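Local coordinates for protein mucus binding proteinn (Lactobacillus reuteri, PDB 4MT5) that probably binds gastrointestinal mucin as a cell-wall-anchored surface adhesin, of which this chain is one repeat, Mub repeat V, built on ubiquitin-like beta-grasp folds, at residues A[8-13]-A[44-49]; A[83-88]-A[130-135]; A[89-94]-A[142-147]. One frame throughout, in Å; residues are numbered along the deposited sequence.

Contact 1. Residues A[8-13]-A[44-49]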
# COMPACT_ATOMS: atom_id res chain seq x y z
N TYR A 8 -2.88 -11.42 -27.99
CA TYR A 8 -3.06 -10.50 -26.88
C TYR A 8 -2.00 -10.77 -25.83
O TYR A 8 -1.96 -11.85 -25.26
CB TYR A 8 -4.44 -10.69 -26.24
CG TYR A 8 -5.62 -10.45 -27.15
CD1 TYR A 8 -6.31 -9.25 -27.12
CD2 TYR A 8 -6.05 -11.44 -28.04
CE1 TYR A 8 -7.41 -9.03 -27.97
CE2 TYR A 8 -7.14 -11.23 -28.89
CZ TYR A 8 -7.81 -10.03 -28.84
OH TYR A 8 -8.89 -9.82 -29.67
N VAL A 9 -1.18 -9.76 -25.55
CA VAL A 9 -0.01 -9.92 -24.69
C VAL A 9 -0.06 -9.08 -23.41
O VAL A 9 -0.29 -7.88 -23.45
CB VAL A 9 1.26 -9.52 -25.45
CG1 VAL A 9 2.44 -9.65 -24.57
CG2 VAL A 9 1.43 -10.39 -26.66
N ASP A 10 0.18 -9.72 -22.28
CA ASP A 10 0.39 -9.03 -21.00
C ASP A 10 1.86 -8.61 -20.85
O ASP A 10 2.71 -9.43 -20.52
CB ASP A 10 -0.03 -9.96 -19.85
CG ASP A 10 0.37 -9.42 -18.48
OD1 ASP A 10 0.69 -8.21 -18.38
OD2 ASP A 10 0.34 -10.21 -17.51
N ASP A 11 2.13 -7.33 -21.07
CA ASP A 11 3.49 -6.81 -21.07
C ASP A 11 4.11 -6.94 -19.70
O ASP A 11 5.33 -7.08 -19.58
CB ASP A 11 3.57 -5.36 -21.56
CG ASP A 11 3.30 -5.23 -23.08
OD1 ASP A 11 3.07 -6.28 -23.74
OD2 ASP A 11 3.32 -4.09 -23.62
N THR A 12 3.29 -6.91 -18.65
CA THR A 12 3.80 -6.99 -17.28
C THR A 12 4.54 -8.30 -16.99
O THR A 12 5.73 -8.30 -16.64
CB THR A 12 2.68 -6.76 -16.22
OG1 THR A 12 2.23 -5.40 -16.26
CG2 THR A 12 3.18 -7.04 -14.84
N THR A 13 3.84 -9.43 -17.16
CA THR A 13 4.45 -10.74 -16.96
C THR A 13 5.22 -11.25 -18.19
O THR A 13 6.16 -12.03 -18.05
CB THR A 13 3.39 -11.80 -16.60
OG1 THR A 13 2.45 -11.92 -17.68
CG2 THR A 13 2.67 -11.43 -15.32
N ASP A 44 -10.67 -7.36 -16.31
CA ASP A 44 -9.78 -8.22 -15.51
C ASP A 44 -8.77 -7.37 -14.74
O ASP A 44 -7.97 -7.89 -13.97
CB ASP A 44 -8.98 -9.18 -16.43
CG ASP A 44 -9.76 -10.46 -16.87
OD1 ASP A 44 -10.95 -10.36 -17.27
OD2 ASP A 44 -9.16 -11.57 -16.85
N GLY A 45 -8.78 -6.07 -15.01
CA GLY A 45 -7.80 -5.19 -14.40
C GLY A 45 -6.61 -4.83 -15.28
O GLY A 45 -5.62 -4.26 -14.80
N TYR A 46 -6.69 -5.15 -16.57
CA TYR A 46 -5.60 -4.89 -17.51
C TYR A 46 -5.78 -3.53 -18.22
O TYR A 46 -6.91 -3.05 -18.39
CB TYR A 46 -5.49 -6.04 -18.54
CG TYR A 46 -4.91 -7.37 -18.07
CD1 TYR A 46 -3.55 -7.62 -18.11
CD2 TYR A 46 -5.74 -8.41 -17.65
CE1 TYR A 46 -3.01 -8.85 -17.71
CE2 TYR A 46 -5.21 -9.65 -17.24
CZ TYR A 46 -3.85 -9.85 -17.28
OH TYR A 46 -3.30 -11.05 -16.87
N VAL A 47 -4.68 -2.92 -18.66
CA VAL A 47 -4.74 -1.66 -19.38
C VAL A 47 -4.16 -1.79 -20.79
O VAL A 47 -3.02 -2.22 -20.96
CB VAL A 47 -3.96 -0.56 -18.64
CG1 VAL A 47 -3.69 0.65 -19.54
CG2 VAL A 47 -4.72 -0.14 -17.43
N LEU A 48 -4.95 -1.41 -21.79
CA LEU A 48 -4.50 -1.39 -23.18
C LEU A 48 -3.26 -0.53 -23.38
O LEU A 48 -3.15 0.56 -22.80
CB LEU A 48 -5.62 -0.87 -24.08
CG LEU A 48 -5.39 -1.07 -25.57
CD1 LEU A 48 -5.00 -2.51 -25.87
CD2 LEU A 48 -6.65 -0.72 -26.33
N VAL A 49 -2.34 -1.00 -24.20
CA VAL A 49 -1.13 -0.25 -24.47
C VAL A 49 -1.02 0.02 -25.96
O VAL A 49 -0.62 1.11 -26.38
CB VAL A 49 0.10 -1.00 -23.97
CG1 VAL A 49 1.36 -0.19 -24.23
CG2 VAL A 49 -0.04 -1.30 -22.48
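The end of strand 2-10 and the start of strand 46-51 meet in the N-terminal half of the repeat, which belongs to the Mucin binding domain family, a ubiquitin-like beta-grasp domain in which both strands flank strand 65-77. Between the segments, the carboxylate of Asp10 sits at the rim of the Tyr46 ring: Asp10 CG lies 3.5 Å from Tyr46 CE1, near the ring plane, and the carboxylate stands steeply to the ring, their planes 80° apart. Asp10 holds CG anti to its main-chain nitrogen (chi1 171°), which carries the carboxylate off the strand to that rim. No hydrogen bond joins the two segments. Thr12 N donates to Asp10 OD1 at 2.9 Å, an Asx turn; from outside the turn, His72 NE2 bonds to Asp10 OD2. The His72 ring in turn meets the ring of Tyr46. Gly45, with positive phi, ends helix 35-42 in a Schellman motif just before the tyrosine. Farther along, Val49 CG1 lies 4.4 Å from OD2 of Asp11, whose OD1 is bonded to His69. Thr13 OG1 donates to Asp10 OD2 at 2.7 Å, arriving from above the carboxylate plane.

Contact 2. Residues A[83-88]-A[130-135]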
# COMPACT_ATOMS: atom_id res chain seq x y z
N ASN A 83 -8.24 3.48 3.80
CA ASN A 83 -7.54 2.22 3.57
C ASN A 83 -6.02 2.26 3.74
O ASN A 83 -5.34 1.24 3.60
CB ASN A 83 -7.93 1.67 2.20
CG ASN A 83 -9.25 0.95 2.24
OD1 ASN A 83 -9.92 0.96 3.27
ND2 ASN A 83 -9.62 0.31 1.15
N ALA A 84 -5.49 3.43 4.06
CA ALA A 84 -4.06 3.55 4.28
C ALA A 84 -3.66 2.59 5.36
O ALA A 84 -4.48 2.24 6.22
CB ALA A 84 -3.71 4.96 4.67
N GLU A 85 -2.41 2.16 5.32
CA GLU A 85 -1.88 1.37 6.42
C GLU A 85 -1.54 2.30 7.58
O GLU A 85 -0.89 3.33 7.39
CB GLU A 85 -0.66 0.56 5.99
CG GLU A 85 -0.19 -0.37 7.09
CD GLU A 85 1.09 -1.12 6.74
OE1 GLU A 85 1.69 -0.83 5.68
OE2 GLU A 85 1.49 -2.01 7.55
N GLN A 86 -2.02 1.94 8.77
CA GLN A 86 -1.83 2.76 9.97
C GLN A 86 -1.25 1.90 11.08
O GLN A 86 -1.73 0.80 11.31
CB GLN A 86 -3.16 3.34 10.44
CG GLN A 86 -3.92 4.07 9.35
CD GLN A 86 -5.20 4.70 9.86
OE1 GLN A 86 -5.33 4.96 11.07
NE2 GLN A 86 -6.15 4.93 8.95
N LYS A 87 -0.22 2.42 11.75
CA LYS A 87 0.35 1.77 12.93
C LYS A 87 0.49 2.77 14.09
O LYS A 87 1.15 3.79 13.95
CB LYS A 87 1.72 1.16 12.62
CG LYS A 87 1.71 0.03 11.58
CD LYS A 87 2.35 -1.26 12.13
CE LYS A 87 2.35 -2.36 11.07
NZ LYS A 87 1.12 -2.33 10.22
N THR A 88 -0.13 2.47 15.23
CA THR A 88 -0.10 3.42 16.34
C THR A 88 0.75 2.96 17.53
O THR A 88 0.56 1.89 18.09
CB THR A 88 -1.52 3.75 16.82
OG1 THR A 88 -2.18 4.50 15.80
CG2 THR A 88 -1.48 4.58 18.09
N ASP A 130 4.62 3.75 -0.23
CA ASP A 130 5.07 5.14 -0.17
C ASP A 130 5.80 5.34 1.14
O ASP A 130 5.70 4.52 2.05
CB ASP A 130 3.86 6.07 -0.22
CG ASP A 130 3.14 6.00 -1.56
OD1 ASP A 130 3.79 5.58 -2.55
OD2 ASP A 130 1.94 6.35 -1.62
N PRO A 131 6.55 6.44 1.26
CA PRO A 131 7.24 6.63 2.54
C PRO A 131 6.28 6.78 3.73
O PRO A 131 5.21 7.34 3.57
CB PRO A 131 8.02 7.94 2.33
CG PRO A 131 8.07 8.14 0.84
CD PRO A 131 6.83 7.51 0.29
N TRP A 132 6.66 6.26 4.89
CA TRP A 132 5.91 6.47 6.13
C TRP A 132 5.71 7.94 6.44
O TRP A 132 6.62 8.75 6.29
CB TRP A 132 6.68 5.86 7.30
CG TRP A 132 6.55 4.38 7.43
CD1 TRP A 132 7.54 3.45 7.30
CD2 TRP A 132 5.36 3.66 7.74
NE1 TRP A 132 7.03 2.19 7.51
CE2 TRP A 132 5.70 2.29 7.78
CE3 TRP A 132 4.04 4.04 7.98
CZ2 TRP A 132 4.76 1.30 8.04
CZ3 TRP A 132 3.11 3.06 8.25
CH2 TRP A 132 3.47 1.70 8.28
N THR A 133 4.51 8.30 6.89
CA THR A 133 4.22 9.68 7.25
C THR A 133 3.64 9.79 8.66
O THR A 133 2.88 8.92 9.09
CB THR A 133 3.26 10.39 6.24
OG1 THR A 133 1.99 9.72 6.22
CG2 THR A 133 3.84 10.41 4.83
N VAL A 134 4.03 10.84 9.37
CA VAL A 134 3.46 11.17 10.68
C VAL A 134 2.81 12.55 10.61
O VAL A 134 3.49 13.55 10.37
CB VAL A 134 4.54 11.23 11.76
CG1 VAL A 134 3.95 11.73 13.06
CG2 VAL A 134 5.19 9.88 11.93
N ASP A 135 1.50 12.61 10.83
CA ASP A 135 0.74 13.84 10.61
C ASP A 135 1.09 14.50 9.29
O ASP A 135 1.53 15.66 9.27
CB ASP A 135 0.95 14.83 11.76
CG ASP A 135 0.29 14.38 13.05
OD1 ASP A 135 -0.80 13.76 12.97
OD2 ASP A 135 0.86 14.65 14.14
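Glu85 and Lys87 reach the indole of Trp132 through unlike torsions. In Glu85, CG is anti to the main-chain nitrogen (chi1 -174°) and the chain continues extended, so the carboxylate stands well out from the strand. Lys87 sets CG beside its nitrogen and then bends at chi2 and chi4, folding back until NZ meets the glutamate. Trp132 likewise keeps CG next to its nitrogen, and its six-membered ring swings in between the two segments with CH2 leading. Trp132 CH2 lies 4.0 Å from Glu85 CD and 4.1 Å from Lys87 CG; both approach the ring at a slant, and the carboxylate plane is turned 50° from the indole. Behind the tip, Trp132 CZ3 comes within 4.1 Å of the main-chain oxygen of Glu85. All of this happens near the surface, within the C-terminal Muc B2-like domain, another member of the ubiquitin-like group, where strands 85-96 and 133-134 each pair antiparallel with strand 104-120. The indole reaches strand 85-96 from beside strand 133-134, and it also rests on Phe113 and Arg115 of strand 104-120. The acid has two cationic partners, which probably fix the carboxylate's rotation beside the indole. Arg115 NE forms a salt bridge with OE1, while Lys87 NZ forms one with Glu85 OE2 at 2.7 Å, arriving on the anti side, 19° out of the carboxylate plane.

Contact 3. Residues A[89-94]-A[142-147]; sequences VTETIH and KTFAAV
The aromatic part of the contact is a CH-pi interaction: Glu91 CB lies over one face of the Phe144 ring, 4.1 Å from its centroid and 14° off the ring normal. It is displaced toward the rim, and Phe144 CE2, at 4.0 Å from Glu91 CB, is the nearest ring atom. Phe144 turns CG away from its own carbonyl carbon (chi1 -83°), directing the ring at strand 85-96. The two side chains run past each other in opposite directions, and Glu91 OE2 ends 4.1 Å from Phe144 CB. At the ring edge, close to its plane, the main-chain oxygen of Val89 sits 3.6 Å from Phe144 CZ, so the same ring is met over a face by a side chain and at its rim by a carbonyl.

These touches join two layers of the Muc B2-like domain, which is of the ubiquitin-like beta-grasp kind. Strand 85-96 belongs to the large mixed sheet, between strands 104-120 and 174-182, whereas strand 142-148 forms a separate antiparallel pair with strand 161-167. The segments 89-94 and 142-144 run nearly parallel, with 9° between their directions and 9.8 Å between their axes, a separation bridged by side chains without direct hydrogen bonds. Phe144 also reaches Thr109 of the large sheet and Val167 of its own pair, placing it between the layers.

Of the polar contacts, one runs through a water molecule. This water donates to Glu91 OE1 at 2.9 Å; its link on to Ala145 O is modelled too short to be certain, so the bridge to the opposing segment is doubtful. Within the segment 142-147, Lys142 curls back so that NZ donates to Thr143 O at 2.8 Å, from above the carbonyl plane.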
# COMPACT_ATOMS: atom_id res chain seq x y z
N VAL A 89 1.71 3.80 17.91
CA VAL A 89 2.54 3.51 19.06
C VAL A 89 2.27 4.53 20.15
O VAL A 89 2.43 5.74 19.95
CB VAL A 89 4.03 3.48 18.71
CG1 VAL A 89 4.84 3.13 19.91
CG2 VAL A 89 4.27 2.47 17.61
N THR A 90 1.83 4.05 21.30
CA THR A 90 1.47 4.94 22.39
C THR A 90 2.44 4.79 23.57
O THR A 90 3.13 3.77 23.70
CB THR A 90 -0.00 4.74 22.86
OG1 THR A 90 -0.21 3.39 23.29
CG2 THR A 90 -0.98 5.06 21.74
N GLU A 91 2.50 5.82 24.40
CA GLU A 91 3.30 5.78 25.61
C GLU A 91 2.43 6.15 26.80
O GLU A 91 1.67 7.13 26.76
CB GLU A 91 4.46 6.75 25.51
CG GLU A 91 5.27 6.90 26.79
CD GLU A 91 6.23 8.07 26.72
OE1 GLU A 91 5.74 9.22 26.67
OE2 GLU A 91 7.46 7.85 26.71
N THR A 92 2.55 5.36 27.87
CA THR A 92 1.78 5.60 29.08
C THR A 92 2.68 5.69 30.31
O THR A 92 3.52 4.80 30.56
CB THR A 92 0.73 4.49 29.30
OG1 THR A 92 -0.12 4.40 28.14
CG2 THR A 92 -0.13 4.81 30.51
N ILE A 93 2.52 6.77 31.06
CA ILE A 93 3.20 6.92 32.34
C ILE A 93 2.21 6.76 33.47
O ILE A 93 1.21 7.47 33.53
CB ILE A 93 3.85 8.30 32.48
CG1 ILE A 93 4.75 8.58 31.28
CG2 ILE A 93 4.69 8.34 33.74
CD1 ILE A 93 5.83 7.53 31.12
N HIS A 94 2.48 5.81 34.37
CA HIS A 94 1.70 5.66 35.60
C HIS A 94 2.41 6.33 36.79
O HIS A 94 3.62 6.16 36.98
CB HIS A 94 1.44 4.18 35.92
CG HIS A 94 0.63 3.46 34.88
ND1 HIS A 94 -0.64 3.86 34.52
CD2 HIS A 94 0.90 2.36 34.14
CE1 HIS A 94 -1.10 3.04 33.59
NE2 HIS A 94 -0.19 2.12 33.34
N LYS A 142 9.86 8.74 15.33
CA LYS A 142 9.38 9.89 16.07
C LYS A 142 9.96 9.74 17.46
O LYS A 142 10.04 8.63 17.98
CB LYS A 142 7.84 9.92 16.09
CG LYS A 142 7.19 10.92 17.04
CD LYS A 142 7.63 12.36 16.77
CE LYS A 142 6.81 13.34 17.62
NZ LYS A 142 6.63 12.84 19.03
N THR A 143 10.44 10.83 18.03
CA THR A 143 10.94 10.75 19.39
C THR A 143 9.86 11.28 20.31
O THR A 143 9.23 12.30 20.03
CB THR A 143 12.25 11.54 19.59
OG1 THR A 143 12.01 12.93 19.39
CG2 THR A 143 13.32 11.05 18.63
N PHE A 144 9.62 10.56 21.40
CA PHE A 144 8.70 11.05 22.40
C PHE A 144 9.44 12.06 23.25
O PHE A 144 10.57 11.80 23.69
CB PHE A 144 8.19 9.91 23.26
CG PHE A 144 7.06 9.16 22.64
CD1 PHE A 144 5.88 9.81 22.31
CD2 PHE A 144 7.16 7.79 22.40
CE1 PHE A 144 4.81 9.12 21.75
CE2 PHE A 144 6.10 7.09 21.84
CZ PHE A 144 4.93 7.76 21.51
N ALA A 145 8.83 13.22 23.46
CA ALA A 145 9.41 14.21 24.36
C ALA A 145 9.53 13.57 25.74
O ALA A 145 8.59 12.92 26.20
CB ALA A 145 8.54 15.45 24.41
N ALA A 146 10.68 13.72 26.37
CA ALA A 146 10.84 13.29 27.76
C ALA A 146 9.78 13.97 28.62
O ALA A 146 9.48 15.16 28.43
CB ALA A 146 12.24 13.60 28.26
N VAL A 147 9.19 13.22 29.54
CA VAL A 147 8.16 13.78 30.43
C VAL A 147 8.64 13.95 31.87
O VAL A 147 9.12 12.99 32.51
CB VAL A 147 6.82 12.99 30.39
CG1 VAL A 147 5.95 13.34 31.59
CG2 VAL A 147 6.06 13.26 29.11
O HOH W 1 6.38 11.83 25.58

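From the N terminus, contact 1 comes first: it closes a loop over strand 16-24 and helix 35-42, bringing 8-13 to 44-49 within the N-terminal, Mucin binding family domain. It is complete before contact 2 opens, with about 17 Å between nearest atoms. Contacts 2 and 3 lie in the Muc B2-like domain and cross: 83-88 and 89-94 follow directly on one strand, 85-96, and their partners 130-135 and 142-147 come later in the same order. Contact 2 ties the start of that strand to the 130-135 segment leading into strand 133-134, across strand 104-120, with which both strands pair; contact 3 ties its continuation to the separate two-stranded sheet. Contacts 1 and 3 fall on opposite sides of the chain's centre.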